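Putative sugar kinase PH1459 (Pyrococcus horikoshii, PDB 3EWM) binds ATP and probably uses it to phosphorylate a sugar, possibly fructose, as a member of the PfkB (ribokinase-like) carbohydrate kinase family. Local coordinates at residues G88-Q93 / P99-Y104; M112-I117 / V144-K149; N273-L278 / W286-K291. All coordinates share one frame; numbering follows the deposited sequence.

Contact 1. Residues G88-Q93 / P99-Y104; sequences GIVFVQ and PSFLLY
F91 and L102 form an antiparallel hydrogen-bonded pair in the beta hairpin of strands 88-93 and 100-103. L102 N donates to F91 O at 2.7 Å, and F91 N returns the bond to L102 O at 2.9 Å. Q93 and S100 repeat the exchange, Q93 N lying 2.7 Å from S100 O. Y104 N reaches I89 O over a nearly straight path (169° at the hydrogen). I89 O also accepts from a water that donates to Y104 O, which ties the two backbones together a second time.

Packing follows from this pairing. V90 holds CG1 between its backbone N and carbonyl carbon (chi1 56°), which turns CG2 to the partner strand, 3.8 Å from F101 CB and also against L103 CB. I89 CD1 sits over one face of the Y104 ring, 4.1 Å from its centroid, a CH-pi contact. The Y104 ring meets F91 obliquely: their planes make 66°, and Y104 CE1 is 3.7 Å from F91 CE2. Beyond the hairpin, Y104 OH is hydrogen-bonded to T87 O of the second subunit, and the F91 ring packs edge-to-face with F61 of that subunit. Changing Y104 to an alanine would probably leave T87 O of the second subunit without this partner and open a gap beside I89 CD1 and F91 CE2.

Backbone bonds thus fix the register; I89, V90 and F91 side chains serve packing, while Y104 both packs and bonds across the dimer, as expected where, as in ribokinase, the small sheet is both lid and dimer interface.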
loop_
_atom_site.group_PDB
_atom_site.type_symbol
_atom_site.label_atom_id
_atom_site.label_comp_id
_atom_site.label_asym_id
_atom_site.label_seq_id
_atom_site.Cartn_x
_atom_site.Cartn_y
_atom_site.Cartn_z
ATOM N N GLY A 88 2.543 -1.914 -6.981
ATOM C CA GLY A 88 1.290 -1.199 -6.834
ATOM C C GLY A 88 0.332 -1.869 -5.876
ATOM O O GLY A 88 0.185 -3.104 -5.856
ATOM N N ILE A 89 -0.326 -1.036 -5.085
ATOM C CA ILE A 89 -1.365 -1.482 -4.210
ATOM C C ILE A 89 -2.501 -0.467 -4.255
ATOM O O ILE A 89 -2.307 0.745 -4.428
ATOM C CB ILE A 89 -0.887 -1.674 -2.728
ATOM C CG1 ILE A 89 -0.312 -0.368 -2.190
ATOM C CG2 ILE A 89 0.073 -2.908 -2.562
ATOM C CD1 ILE A 89 -0.292 -0.324 -0.707
ATOM N N VAL A 90 -3.703 -0.988 -4.159
ATOM C CA VAL A 90 -4.855 -0.155 -3.967
ATOM C C VAL A 90 -5.775 -0.831 -2.967
ATOM O O VAL A 90 -5.976 -2.037 -3.026
ATOM C CB VAL A 90 -5.575 0.200 -5.316
ATOM C CG1 VAL A 90 -5.970 -1.033 -6.066
ATOM C CG2 VAL A 90 -6.819 1.108 -5.064
ATOM N N PHE A 91 -6.292 -0.034 -2.037
ATOM C CA PHE A 91 -7.298 -0.483 -1.083
ATOM C C PHE A 91 -8.638 -0.073 -1.640
ATOM O O PHE A 91 -8.817 1.071 -2.033
ATOM C CB PHE A 91 -7.046 0.150 0.277
ATOM C CG PHE A 91 -5.728 -0.253 0.874
ATOM C CD1 PHE A 91 -5.642 -1.378 1.710
ATOM C CD2 PHE A 91 -4.565 0.460 0.574
ATOM C CE1 PHE A 91 -4.430 -1.771 2.239
ATOM C CE2 PHE A 91 -3.342 0.066 1.108
ATOM C CZ PHE A 91 -3.282 -1.055 1.935
ATOM N N VAL A 92 -9.548 -1.028 -1.725
ATOM C CA VAL A 92 -10.765 -0.816 -2.480
ATOM C C VAL A 92 -11.969 -1.156 -1.621
ATOM O O VAL A 92 -11.978 -2.158 -0.899
ATOM C CB VAL A 92 -10.754 -1.590 -3.857
ATOM C CG1 VAL A 92 -9.416 -1.454 -4.529
ATOM C CG2 VAL A 92 -10.988 -3.033 -3.654
ATOM N N GLN A 93 -12.938 -0.255 -1.630
ATOM C CA GLN A 93 -14.256 -0.588 -1.120
ATOM C C GLN A 93 -15.190 -0.629 -2.320
ATOM O O GLN A 93 -15.533 0.411 -2.894
ATOM C CB GLN A 93 -14.732 0.400 -0.058
ATOM C CG GLN A 93 -16.163 0.131 0.454
ATOM C CD GLN A 93 -16.378 -1.316 0.899
ATOM O OE1 GLN A 93 -16.610 -2.200 0.076
ATOM N NE2 GLN A 93 -16.325 -1.550 2.207
ATOM N N PRO A 99 -18.708 3.626 -3.823
ATOM C CA PRO A 99 -17.480 2.835 -3.772
ATOM C C PRO A 99 -16.237 3.715 -3.766
ATOM O O PRO A 99 -16.190 4.750 -4.453
ATOM C CB PRO A 99 -17.534 2.002 -5.060
ATOM C CG PRO A 99 -18.480 2.717 -5.951
ATOM C CD PRO A 99 -19.500 3.311 -5.029
ATOM N N SER A 100 -15.230 3.299 -3.008
ATOM C CA SER A 100 -14.062 4.134 -2.818
ATOM C C SER A 100 -12.791 3.327 -2.945
ATOM O O SER A 100 -12.803 2.086 -2.906
ATOM C CB SER A 100 -14.110 4.814 -1.450
ATOM O OG SER A 100 -14.065 3.847 -0.419
ATOM N N PHE A 101 -11.689 4.040 -3.107
ATOM C CA PHE A 101 -10.407 3.380 -3.151
ATOM C C PHE A 101 -9.322 4.308 -2.616
ATOM O O PHE A 101 -9.487 5.530 -2.557
ATOM C CB PHE A 101 -10.097 2.882 -4.567
ATOM C CG PHE A 101 -9.995 3.966 -5.560
ATOM C CD1 PHE A 101 -8.756 4.521 -5.860
ATOM C CD2 PHE A 101 -11.135 4.460 -6.190
ATOM C CE1 PHE A 101 -8.642 5.547 -6.775
ATOM C CE2 PHE A 101 -11.036 5.498 -7.095
ATOM C CZ PHE A 101 -9.786 6.038 -7.394
ATOM N N LEU A 102 -8.228 3.702 -2.192
ATOM C CA LEU A 102 -7.057 4.449 -1.788
ATOM C C LEU A 102 -5.933 3.810 -2.534
ATOM O O LEU A 102 -5.505 2.703 -2.205
ATOM C CB LEU A 102 -6.824 4.375 -0.290
ATOM C CG LEU A 102 -5.526 4.973 0.262
ATOM C CD1 LEU A 102 -5.346 6.473 -0.097
ATOM C CD2 LEU A 102 -5.515 4.753 1.761
ATOM N N LEU A 103 -5.509 4.506 -3.582
ATOM C CA LEU A 103 -4.471 4.022 -4.490
ATOM C C LEU A 103 -3.163 4.677 -4.095
ATOM O O LEU A 103 -3.095 5.899 -3.955
ATOM C CB LEU A 103 -4.836 4.359 -5.936
ATOM C CG LEU A 103 -3.852 3.943 -7.031
ATOM C CD1 LEU A 103 -4.629 3.569 -8.275
ATOM C CD2 LEU A 103 -2.829 5.072 -7.317
ATOM N N TYR A 104 -2.141 3.849 -3.910
ATOM C CA TYR A 104 -0.803 4.301 -3.573
ATOM C C TYR A 104 -0.066 4.595 -4.871
ATOM O O TYR A 104 0.052 3.726 -5.731
ATOM C CB TYR A 104 -0.096 3.251 -2.704
ATOM C CG TYR A 104 -0.495 3.427 -1.266
ATOM C CD1 TYR A 104 -1.828 3.258 -0.870
ATOM C CD2 TYR A 104 0.429 3.843 -0.312
ATOM C CE1 TYR A 104 -2.216 3.485 0.425
ATOM C CE2 TYR A 104 0.045 4.049 1.000
ATOM C CZ TYR A 104 -1.276 3.885 1.362
ATOM O OH TYR A 104 -1.677 4.105 2.672
HETATM O O HOH W 1 -1.097 1.689 -6.707
#

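Contact 2. Residues M112-I117 / V144-K149; sequences MTLNDI and VMKVIK
V144 meets M112 loosely: its CG2 methyl is 4.4 Å from CE of M112, which is present as selenomethionine. The M112 backbone is held more firmly than this distance suggests, because its N and O are hydrogen-bonded to the side chains of S140 and T143, in the first turn of the same helix 140-151. I134 packs against both V144 and M112.

K146 contributes its aliphatic stem. It crosses the L114 side chain at about a right angle, with CD 3.8 Å from L114 CD1 and CB 3.9 Å from L114 CD2, so both leucine methyls rest on the lysine chain. The lysine stays extended as far as CE and bends only at its last torsion (chi4 67°), which carries the amine away from the leucine at the exposed margin.

V147, one residue on, makes the closest approach. Its CG2, placed beside the backbone N and anti to the carbonyl carbon, meets I117 tip to tip at 3.6 Å from CG1, with I117 CD1 and CG2 both at 3.9 Å. W119 of the following helix 119-124 packs on V147 and L114, and V122 of that helix lies against I117.

The loop has its own brace: T113 N donates to D116 OD2 (2.8 Å) across the 3-10 turn 114-116, and D116 also forms a salt bridge with K55. Between the two segments themselves every contact is carbon against carbon. Apolar packing therefore holds the turn against the helix, while directional bonds to the helix come from S140 and T143.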
loop_
_atom_site.group_PDB
_atom_site.type_symbol
_atom_site.label_atom_id
_atom_site.label_comp_id
_atom_site.label_asym_id
_atom_site.label_seq_id
_atom_site.Cartn_x
_atom_site.Cartn_y
_atom_site.Cartn_z
HETATM N N MSE A 112 7.643 3.361 -15.019
HETATM C CA MSE A 112 8.134 2.765 -16.259
HETATM C C MSE A 112 8.902 3.768 -17.088
HETATM O O MSE A 112 8.467 4.894 -17.277
HETATM C CB MSE A 112 6.984 2.185 -17.084
HETATM C CG MSE A 112 6.501 0.864 -16.536
HETATM SE SE MSE A 112 5.229 0.024 -17.738
HETATM C CE MSE A 112 3.736 0.908 -16.997
ATOM N N THR A 113 10.061 3.356 -17.570
ATOM C CA THR A 113 10.812 4.179 -18.500
ATOM C C THR A 113 10.880 3.410 -19.805
ATOM O O THR A 113 10.498 2.232 -19.875
ATOM C CB THR A 113 12.239 4.488 -17.972
ATOM O OG1 THR A 113 12.912 3.257 -17.723
ATOM C CG2 THR A 113 12.181 5.291 -16.664
ATOM N N LEU A 114 11.377 4.057 -20.847
ATOM C CA LEU A 114 11.473 3.412 -22.148
ATOM C C LEU A 114 12.286 2.120 -22.137
ATOM O O LEU A 114 11.973 1.201 -22.873
ATOM C CB LEU A 114 12.026 4.377 -23.175
ATOM C CG LEU A 114 11.025 5.469 -23.521
ATOM C CD1 LEU A 114 11.729 6.602 -24.255
ATOM C CD2 LEU A 114 9.866 4.900 -24.349
ATOM N N ASN A 115 13.307 2.066 -21.286
ATOM C CA ASN A 115 14.110 0.855 -21.107
ATOM C C ASN A 115 13.303 -0.333 -20.608
ATOM O O ASN A 115 13.697 -1.462 -20.847
ATOM C CB ASN A 115 15.233 1.111 -20.111
ATOM C CG ASN A 115 15.914 2.406 -20.350
ATOM O OD1 ASN A 115 15.636 3.399 -19.662
ATOM N ND2 ASN A 115 16.778 2.440 -21.350
ATOM N N ASP A 116 12.188 -0.070 -19.914
ATOM C CA ASP A 116 11.353 -1.117 -19.323
ATOM C C ASP A 116 10.414 -1.766 -20.333
ATOM O O ASP A 116 9.744 -2.758 -20.027
ATOM C CB ASP A 116 10.527 -0.569 -18.150
ATOM C CG ASP A 116 11.388 -0.034 -17.020
ATOM O OD1 ASP A 116 12.468 -0.610 -16.768
ATOM O OD2 ASP A 116 10.980 0.966 -16.388
ATOM N N ILE A 117 10.359 -1.199 -21.529
ATOM C CA ILE A 117 9.418 -1.651 -22.540
ATOM C C ILE A 117 10.036 -2.742 -23.366
ATOM O O ILE A 117 11.130 -2.582 -23.943
ATOM C CB ILE A 117 8.937 -0.483 -23.452
ATOM C CG1 ILE A 117 8.341 0.656 -22.597
ATOM C CG2 ILE A 117 7.972 -0.998 -24.567
ATOM C CD1 ILE A 117 7.160 0.213 -21.697
ATOM N N VAL A 144 4.396 5.491 -21.570
ATOM C CA VAL A 144 3.270 4.850 -22.232
ATOM C C VAL A 144 2.872 5.666 -23.455
ATOM O O VAL A 144 2.607 5.088 -24.496
ATOM C CB VAL A 144 2.082 4.598 -21.269
ATOM C CG1 VAL A 144 0.832 4.089 -21.999
ATOM C CG2 VAL A 144 2.495 3.583 -20.212
HETATM N N MSE A 145 2.879 6.993 -23.344
HETATM C CA MSE A 145 2.463 7.822 -24.483
HETATM C C MSE A 145 3.409 7.593 -25.654
HETATM O O MSE A 145 2.980 7.496 -26.797
HETATM C CB MSE A 145 2.377 9.306 -24.115
HETATM C CG MSE A 145 1.210 9.654 -23.175
HETATM SE SE MSE A 145 -0.504 8.963 -23.850
HETATM C CE MSE A 145 -0.641 10.071 -25.421
ATOM N N LYS A 146 4.698 7.480 -25.351
ATOM C CA LYS A 146 5.690 7.133 -26.368
ATOM C C LYS A 146 5.466 5.762 -26.991
ATOM O O LYS A 146 5.551 5.621 -28.194
ATOM C CB LYS A 146 7.101 7.282 -25.806
ATOM C CG LYS A 146 7.444 8.752 -25.631
ATOM C CD LYS A 146 8.877 8.980 -25.214
ATOM C CE LYS A 146 9.165 10.473 -25.287
ATOM N NZ LYS A 146 8.392 11.226 -24.257
ATOM N N VAL A 147 5.151 4.761 -26.183
ATOM C CA VAL A 147 4.878 3.425 -26.721
ATOM C C VAL A 147 3.738 3.473 -27.742
ATOM O O VAL A 147 3.862 2.987 -28.878
ATOM C CB VAL A 147 4.591 2.410 -25.590
ATOM C CG1 VAL A 147 4.162 1.069 -26.157
ATOM C CG2 VAL A 147 5.820 2.237 -24.694
ATOM N N ILE A 148 2.641 4.096 -27.331
ATOM C CA ILE A 148 1.458 4.241 -28.165
ATOM C C ILE A 148 1.763 5.019 -29.452
ATOM O O ILE A 148 1.410 4.575 -30.528
ATOM C CB ILE A 148 0.310 4.913 -27.366
ATOM C CG1 ILE A 148 0.018 4.126 -26.074
ATOM C CG2 ILE A 148 -0.948 5.081 -28.231
ATOM C CD1 ILE A 148 -0.217 2.600 -26.252
ATOM N N LYS A 149 2.435 6.161 -29.331
ATOM C CA LYS A 149 2.851 6.914 -30.516
ATOM C C LYS A 149 3.740 6.087 -31.445
ATOM O O LYS A 149 3.584 6.142 -32.662
ATOM C CB LYS A 149 3.528 8.225 -30.114
ATOM C CG LYS A 149 2.572 9.165 -29.387
ATOM C CD LYS A 149 3.201 10.479 -28.992
ATOM C CE LYS A 149 2.146 11.381 -28.296
ATOM N NZ LYS A 149 2.698 12.484 -27.490
#

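Contact 3. Residues N273-L278 / W286-K291; sequences NLVAAL and WSTPRK
P289 sets its pyrrolidine ring against V275 and L278 near the end of helix 265-279, in the large alpha/beta domain of the ribokinase-like fold. The chain turns back after this helix, and segment 286-291 lays T288 and P289 along its flank before helix 291-294 begins. P289 and L278 come within 6.2 Å, CA to CA.

The tight part centres on the proline ring. P289 CG lies 3.7 Å from L278 CB, and the leucine side chain crosses the ring at about a right angle. On the V275 side, P289 CD is 3.8 Å from V275 CG1, and T288 CG2 adds a contact with the same methyl, 3.9 Å from V275 CG1. L294 of helix 291-294 touches V275, L278 and P289 alike, and A252 and A248 of helix 245-259 pack on V275 and T288, so this inner face is enclosed by two further helices. The buried T288 O is satisfied by hydrogen bonds from R45 NH1 and K282 NZ. The T288 side chain is about 11 Å from that of K190, an ATP-binding residue, so the packing does not touch that lysine.

Packing slackens toward the outside. L278 CD1 comes no nearer to P289 CB than 4.2 Å, and L278 is partly exposed; A276 and A277, also partly exposed, direct their CB atoms away from segment 286-291. R290, at the N-cap position of helix 291-294, pairs its guanidinium with E72 in a salt bridge. The segments themselves share no hydrogen bond.

V275 holds CG1 anti to its backbone N (chi1 172°), beside its carbonyl carbon; that places methyl and carbonyl at the same proline carbon, with V275 O 3.5 Å from P289 CD.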
loop_
_atom_site.group_PDB
_atom_site.type_symbol
_atom_site.label_atom_id
_atom_site.label_comp_id
_atom_site.label_asym_id
_atom_site.label_seq_id
_atom_site.Cartn_x
_atom_site.Cartn_y
_atom_site.Cartn_z
ATOM N N ASN A 273 -21.585 -8.427 -25.368
ATOM C CA ASN A 273 -22.711 -8.490 -24.441
ATOM C C ASN A 273 -22.731 -9.824 -23.688
ATOM O O ASN A 273 -22.892 -9.845 -22.461
ATOM C CB ASN A 273 -24.039 -8.271 -25.173
ATOM C CG ASN A 273 -25.183 -7.919 -24.228
ATOM O OD1 ASN A 273 -24.971 -7.369 -23.147
ATOM N ND2 ASN A 273 -26.396 -8.203 -24.651
ATOM N N LEU A 274 -22.557 -10.924 -24.423
ATOM C CA LEU A 274 -22.583 -12.267 -23.837
ATOM C C LEU A 274 -21.454 -12.464 -22.843
ATOM O O LEU A 274 -21.667 -12.977 -21.753
ATOM C CB LEU A 274 -22.539 -13.342 -24.928
ATOM C CG LEU A 274 -22.347 -14.788 -24.455
ATOM C CD1 LEU A 274 -23.561 -15.275 -23.686
ATOM C CD2 LEU A 274 -22.034 -15.711 -25.615
ATOM N N VAL A 275 -20.252 -12.050 -23.232
ATOM C CA VAL A 275 -19.091 -12.127 -22.342
ATOM C C VAL A 275 -19.321 -11.345 -21.050
ATOM O O VAL A 275 -19.113 -11.889 -19.957
ATOM C CB VAL A 275 -17.795 -11.702 -23.042
ATOM C CG1 VAL A 275 -16.599 -11.606 -22.004
ATOM C CG2 VAL A 275 -17.488 -12.675 -24.171
ATOM N N ALA A 276 -19.751 -10.082 -21.179
ATOM C CA ALA A 276 -20.081 -9.266 -20.014
ATOM C C ALA A 276 -21.159 -9.922 -19.159
ATOM O O ALA A 276 -21.005 -10.014 -17.940
ATOM C CB ALA A 276 -20.506 -7.844 -20.406
ATOM N N ALA A 277 -22.233 -10.383 -19.800
ATOM C CA ALA A 277 -23.340 -11.016 -19.078
ATOM C C ALA A 277 -22.818 -12.201 -18.273
ATOM O O ALA A 277 -23.057 -12.307 -17.063
ATOM C CB ALA A 277 -24.426 -11.474 -20.058
ATOM N N LEU A 278 -22.076 -13.073 -18.954
ATOM C CA LEU A 278 -21.514 -14.262 -18.313
ATOM C C LEU A 278 -20.483 -13.907 -17.242
ATOM O O LEU A 278 -20.357 -14.624 -16.255
ATOM C CB LEU A 278 -20.913 -15.230 -19.338
ATOM C CG LEU A 278 -21.803 -16.016 -20.317
ATOM C CD1 LEU A 278 -20.959 -17.086 -20.988
ATOM C CD2 LEU A 278 -23.032 -16.631 -19.664
ATOM N N TRP A 286 -11.188 -10.488 -12.286
ATOM C CA TRP A 286 -10.962 -11.344 -13.457
ATOM C C TRP A 286 -12.147 -12.266 -13.634
ATOM O O TRP A 286 -12.111 -13.444 -13.247
ATOM C CB TRP A 286 -9.698 -12.202 -13.315
ATOM C CG TRP A 286 -8.438 -11.425 -13.221
ATOM C CD1 TRP A 286 -8.288 -10.074 -13.370
ATOM C CD2 TRP A 286 -7.133 -11.951 -12.997
ATOM N NE1 TRP A 286 -6.978 -9.722 -13.228
ATOM C CE2 TRP A 286 -6.238 -10.854 -13.003
ATOM C CE3 TRP A 286 -6.628 -13.240 -12.774
ATOM C CZ2 TRP A 286 -4.866 -11.006 -12.823
ATOM C CZ3 TRP A 286 -5.248 -13.387 -12.582
ATOM C CH2 TRP A 286 -4.390 -12.279 -12.607
ATOM N N SER A 287 -13.199 -11.721 -14.216
ATOM C CA SER A 287 -14.459 -12.425 -14.272
ATOM C C SER A 287 -14.805 -12.902 -15.690
ATOM O O SER A 287 -15.840 -13.531 -15.886
ATOM C CB SER A 287 -15.563 -11.535 -13.700
ATOM O OG SER A 287 -15.832 -10.491 -14.595
ATOM N N THR A 288 -13.934 -12.639 -16.661
ATOM C CA THR A 288 -14.199 -13.033 -18.048
ATOM C C THR A 288 -14.405 -14.549 -18.094
ATOM O O THR A 288 -13.580 -15.282 -17.575
ATOM C CB THR A 288 -13.025 -12.692 -18.979
ATOM O OG1 THR A 288 -12.749 -11.293 -18.903
ATOM C CG2 THR A 288 -13.332 -13.098 -20.439
ATOM N N PRO A 289 -15.504 -15.010 -18.705
ATOM C CA PRO A 289 -15.687 -16.450 -18.878
ATOM C C PRO A 289 -14.657 -17.034 -19.839
ATOM O O PRO A 289 -14.095 -16.323 -20.667
ATOM C CB PRO A 289 -17.091 -16.556 -19.462
ATOM C CG PRO A 289 -17.290 -15.226 -20.179
ATOM C CD PRO A 289 -16.650 -14.247 -19.241
ATOM N N ARG A 290 -14.423 -18.328 -19.716
ATOM C CA ARG A 290 -13.489 -19.013 -20.587
ATOM C C ARG A 290 -14.118 -19.300 -21.947
ATOM O O ARG A 290 -15.344 -19.476 -22.060
ATOM C CB ARG A 290 -13.006 -20.300 -19.917
ATOM C CG ARG A 290 -12.453 -20.038 -18.520
ATOM C CD ARG A 290 -11.451 -21.067 -18.075
ATOM N NE ARG A 290 -10.425 -20.405 -17.275
ATOM C CZ ARG A 290 -9.268 -19.945 -17.757
ATOM N NH1 ARG A 290 -8.949 -20.083 -19.042
ATOM N NH2 ARG A 290 -8.422 -19.347 -16.940
ATOM N N LYS A 291 -13.266 -19.328 -22.968
ATOM C CA LYS A 291 -13.639 -19.728 -24.307
ATOM C C LYS A 291 -14.528 -20.983 -24.299
ATOM O O LYS A 291 -15.570 -21.018 -24.968
ATOM C CB LYS A 291 -12.373 -19.968 -25.140
ATOM C CG LYS A 291 -12.642 -20.517 -26.509
ATOM C CD LYS A 291 -11.433 -20.392 -27.399
ATOM C CE LYS A 291 -11.723 -20.984 -28.758
ATOM N NZ LYS A 291 -10.722 -20.576 -29.777
#

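All three contacts are mainly buried, yet they hold separate elements: contact 1 pairs two strands of the small four-stranded sheet, contact 2 sets a loop on helix 140-151, and contact 3 sets a loop on helix 265-279. Only contact 1 has hydrogen bonds between its segments, and only it touches the second subunit. Contacts 2 and 3 are apolar across the segments, with polar bonds supplied by neighbouring residues; contact 2 runs out to exposed side chains, whereas contact 3 has none fully exposed. These two lie on opposite sides of the chain's centre, about 30 Å apart between centres. Contacts 1 and 2 lie away from the known ATP-binding residues.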